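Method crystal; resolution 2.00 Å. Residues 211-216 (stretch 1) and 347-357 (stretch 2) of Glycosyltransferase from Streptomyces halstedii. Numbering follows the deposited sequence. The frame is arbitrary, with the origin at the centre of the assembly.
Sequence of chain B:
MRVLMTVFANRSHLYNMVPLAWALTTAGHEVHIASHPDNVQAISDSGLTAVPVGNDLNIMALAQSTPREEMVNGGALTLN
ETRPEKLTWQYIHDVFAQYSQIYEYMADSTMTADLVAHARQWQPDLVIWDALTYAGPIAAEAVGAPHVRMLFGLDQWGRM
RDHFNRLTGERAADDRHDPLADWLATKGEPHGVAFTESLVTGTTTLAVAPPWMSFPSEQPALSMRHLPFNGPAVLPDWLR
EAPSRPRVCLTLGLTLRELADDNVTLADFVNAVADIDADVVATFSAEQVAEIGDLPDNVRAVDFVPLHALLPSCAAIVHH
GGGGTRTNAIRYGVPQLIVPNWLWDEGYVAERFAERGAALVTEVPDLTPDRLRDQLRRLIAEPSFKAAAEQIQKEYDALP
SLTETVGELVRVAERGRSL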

# COMPACT_ATOMS: atom_id res chain seq x y z
N PRO B 211 -1.41 -20.81 -14.41
CA PRO B 211 -2.26 -21.92 -14.83
C PRO B 211 -1.42 -23.11 -15.21
O PRO B 211 -1.78 -24.22 -14.89
CB PRO B 211 -2.98 -21.37 -16.09
CG PRO B 211 -3.23 -19.89 -15.73
CD PRO B 211 -1.82 -19.54 -15.05
N TRP B 212 -0.28 -22.91 -15.81
CA TRP B 212 0.53 -24.10 -16.29
C TRP B 212 1.02 -25.01 -15.16
O TRP B 212 1.38 -26.11 -15.43
CB TRP B 212 1.71 -23.69 -17.16
CG TRP B 212 2.80 -22.89 -16.45
CD1 TRP B 212 2.92 -21.52 -16.44
CD2 TRP B 212 3.92 -23.39 -15.75
NE1 TRP B 212 4.03 -21.15 -15.73
CE2 TRP B 212 4.67 -22.27 -15.29
CE3 TRP B 212 4.37 -24.70 -15.41
CZ2 TRP B 212 5.85 -22.40 -14.51
CZ3 TRP B 212 5.53 -24.83 -14.64
CH2 TRP B 212 6.28 -23.67 -14.23
N MET B 213 1.05 -24.56 -13.91
CA MET B 213 1.53 -25.41 -12.84
C MET B 213 0.40 -25.75 -11.88
O MET B 213 0.63 -26.45 -10.90
CB MET B 213 2.73 -24.80 -12.07
CG MET B 213 2.43 -23.41 -11.47
SD MET B 213 3.62 -22.86 -10.17
CE MET B 213 2.85 -23.63 -8.84
N SER B 214 -0.82 -25.27 -12.14
CA SER B 214 -1.92 -25.53 -11.21
C SER B 214 -2.54 -26.92 -11.38
O SER B 214 -2.39 -27.52 -12.45
CB SER B 214 -3.00 -24.49 -11.36
OG SER B 214 -2.47 -23.20 -11.02
N PHE B 215 -3.21 -27.42 -10.33
CA PHE B 215 -4.02 -28.64 -10.47
C PHE B 215 -5.23 -28.41 -11.39
O PHE B 215 -5.72 -27.28 -11.43
CB PHE B 215 -4.54 -29.11 -9.12
CG PHE B 215 -3.48 -29.35 -8.12
CD1 PHE B 215 -2.32 -30.06 -8.48
CD2 PHE B 215 -3.63 -28.87 -6.80
CE1 PHE B 215 -1.32 -30.29 -7.52
CE2 PHE B 215 -2.66 -29.09 -5.81
CZ PHE B 215 -1.47 -29.81 -6.15
N PRO B 216 -5.68 -29.46 -12.15
CA PRO B 216 -7.03 -29.39 -12.78
C PRO B 216 -8.09 -29.20 -11.71
O PRO B 216 -7.96 -29.72 -10.60
CB PRO B 216 -7.19 -30.77 -13.48
CG PRO B 216 -6.16 -31.68 -12.87
CD PRO B 216 -4.99 -30.74 -12.44
N GLY B 347 6.99 -29.33 -2.98
CA GLY B 347 7.55 -30.52 -3.66
C GLY B 347 7.01 -30.60 -5.09
O GLY B 347 7.74 -30.74 -6.07
N TYR B 348 5.71 -30.41 -5.19
CA TYR B 348 4.99 -30.63 -6.41
C TYR B 348 5.27 -29.50 -7.39
O TYR B 348 5.52 -29.76 -8.56
CB TYR B 348 3.50 -30.77 -6.11
CG TYR B 348 2.67 -30.91 -7.38
CD1 TYR B 348 2.19 -32.14 -7.75
CD2 TYR B 348 2.39 -29.79 -8.19
CE1 TYR B 348 1.41 -32.28 -8.86
CE2 TYR B 348 1.61 -29.91 -9.30
CZ TYR B 348 1.15 -31.17 -9.64
OH TYR B 348 0.37 -31.34 -10.72
N VAL B 349 5.29 -28.27 -6.90
CA VAL B 349 5.64 -27.13 -7.76
C VAL B 349 7.13 -27.21 -8.16
O VAL B 349 7.49 -26.87 -9.29
CB VAL B 349 5.37 -25.84 -7.06
CG1 VAL B 349 6.00 -24.63 -7.82
CG2 VAL B 349 3.81 -25.66 -6.90
N ALA B 350 7.99 -27.69 -7.25
CA ALA B 350 9.41 -27.82 -7.61
C ALA B 350 9.59 -28.70 -8.88
O ALA B 350 10.33 -28.34 -9.80
CB ALA B 350 10.26 -28.35 -6.46
N GLU B 351 8.84 -29.79 -8.95
CA GLU B 351 8.97 -30.72 -10.09
C GLU B 351 8.46 -30.09 -11.35
O GLU B 351 9.06 -30.28 -12.39
CB GLU B 351 8.19 -31.97 -9.80
CG GLU B 351 8.74 -33.22 -10.38
CD GLU B 351 8.20 -34.34 -9.50
OE1 GLU B 351 7.96 -33.99 -8.30
OE2 GLU B 351 7.97 -35.49 -9.97
N ARG B 352 7.37 -29.29 -11.25
CA ARG B 352 6.86 -28.54 -12.41
C ARG B 352 7.93 -27.60 -13.02
O ARG B 352 8.12 -27.59 -14.21
CB ARG B 352 5.56 -27.80 -12.04
CG ARG B 352 4.27 -28.49 -12.57
CD ARG B 352 3.87 -29.70 -11.80
NE ARG B 352 4.53 -30.94 -12.26
CZ ARG B 352 4.70 -32.02 -11.49
NH1 ARG B 352 4.25 -32.03 -10.25
NH2 ARG B 352 5.30 -33.09 -11.97
N PHE B 353 8.65 -26.85 -12.19
CA PHE B 353 9.72 -25.99 -12.67
C PHE B 353 10.86 -26.83 -13.28
O PHE B 353 11.42 -26.44 -14.31
CB PHE B 353 10.32 -25.20 -11.52
CG PHE B 353 9.53 -23.96 -11.10
CD1 PHE B 353 8.99 -23.88 -9.81
CD2 PHE B 353 9.41 -22.87 -11.96
CE1 PHE B 353 8.28 -22.76 -9.40
CE2 PHE B 353 8.68 -21.69 -11.57
CZ PHE B 353 8.13 -21.64 -10.30
N ALA B 354 11.18 -27.95 -12.62
CA ALA B 354 12.29 -28.81 -13.08
C ALA B 354 11.97 -29.33 -14.50
O ALA B 354 12.83 -29.26 -15.37
CB ALA B 354 12.58 -29.95 -12.09
N GLU B 355 10.70 -29.69 -14.74
CA GLU B 355 10.28 -30.23 -16.04
C GLU B 355 10.35 -29.22 -17.17
O GLU B 355 10.41 -29.61 -18.30
CB GLU B 355 8.85 -30.77 -16.01
CG GLU B 355 8.67 -31.96 -15.16
CD GLU B 355 7.20 -32.24 -14.98
OE1 GLU B 355 6.38 -31.38 -15.35
OE2 GLU B 355 6.89 -33.34 -14.50
N ARG B 356 10.33 -27.94 -16.86
CA ARG B 356 10.39 -26.90 -17.86
C ARG B 356 11.85 -26.46 -18.06
O ARG B 356 12.19 -25.62 -18.92
CB ARG B 356 9.44 -25.77 -17.43
CG ARG B 356 7.96 -26.22 -17.44
CD ARG B 356 6.97 -25.10 -17.76
NE ARG B 356 7.39 -24.26 -18.90
CZ ARG B 356 6.73 -23.17 -19.32
NH1 ARG B 356 5.62 -22.82 -18.72
NH2 ARG B 356 7.16 -22.43 -20.35
N GLY B 357 12.75 -27.05 -17.30
CA GLY B 357 14.15 -26.77 -17.45
C GLY B 357 14.58 -25.54 -16.72
O GLY B 357 15.69 -25.08 -16.96

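The helix of stretch 2, which begins earlier in the chain, packs against the short segment 211-216 mainly through side chains, with no hydrogen bond between the two. Gly-347 lies out of reach. Tyr-348 points toward the segment and offers a ring face to the edge of Phe-215. The planes meet at 69°, and Phe-215 CE1 lies 3.4 Å from Tyr-348 CZ. The edge of the same tyrosine ring faces the backbone of Met-213, whose O is 3.9 Å from Tyr-348 CE2. That carbonyl is buried here without a polar partner. Val-349 is buried beside the Met-213 side chain. Their modelled methyl groups are too close, so the exact spacing carries no weight.

Arg-352 starts toward the segment, and its CG lies 4.0 Å from Met-213 CB. Its end then leads away, and NH2 forms a salt bridge with Glu-355 OE2 at 3.0 Å. Phe-353 turns a face to the edge of Trp-212 in an offset arrangement, with Trp-212 CH2 3.9 Å from Phe-353 CD2.

Arg-356 lies over a face of Trp-212. Its CD is 3.4 Å from Trp-212 CZ3 and makes a CH-pi contact with the six-membered ring. Its guanidinium sits over the five-membered ring, a cation-pi contact. Gly-357 follows with positive phi, closing the helix in a Schellman motif.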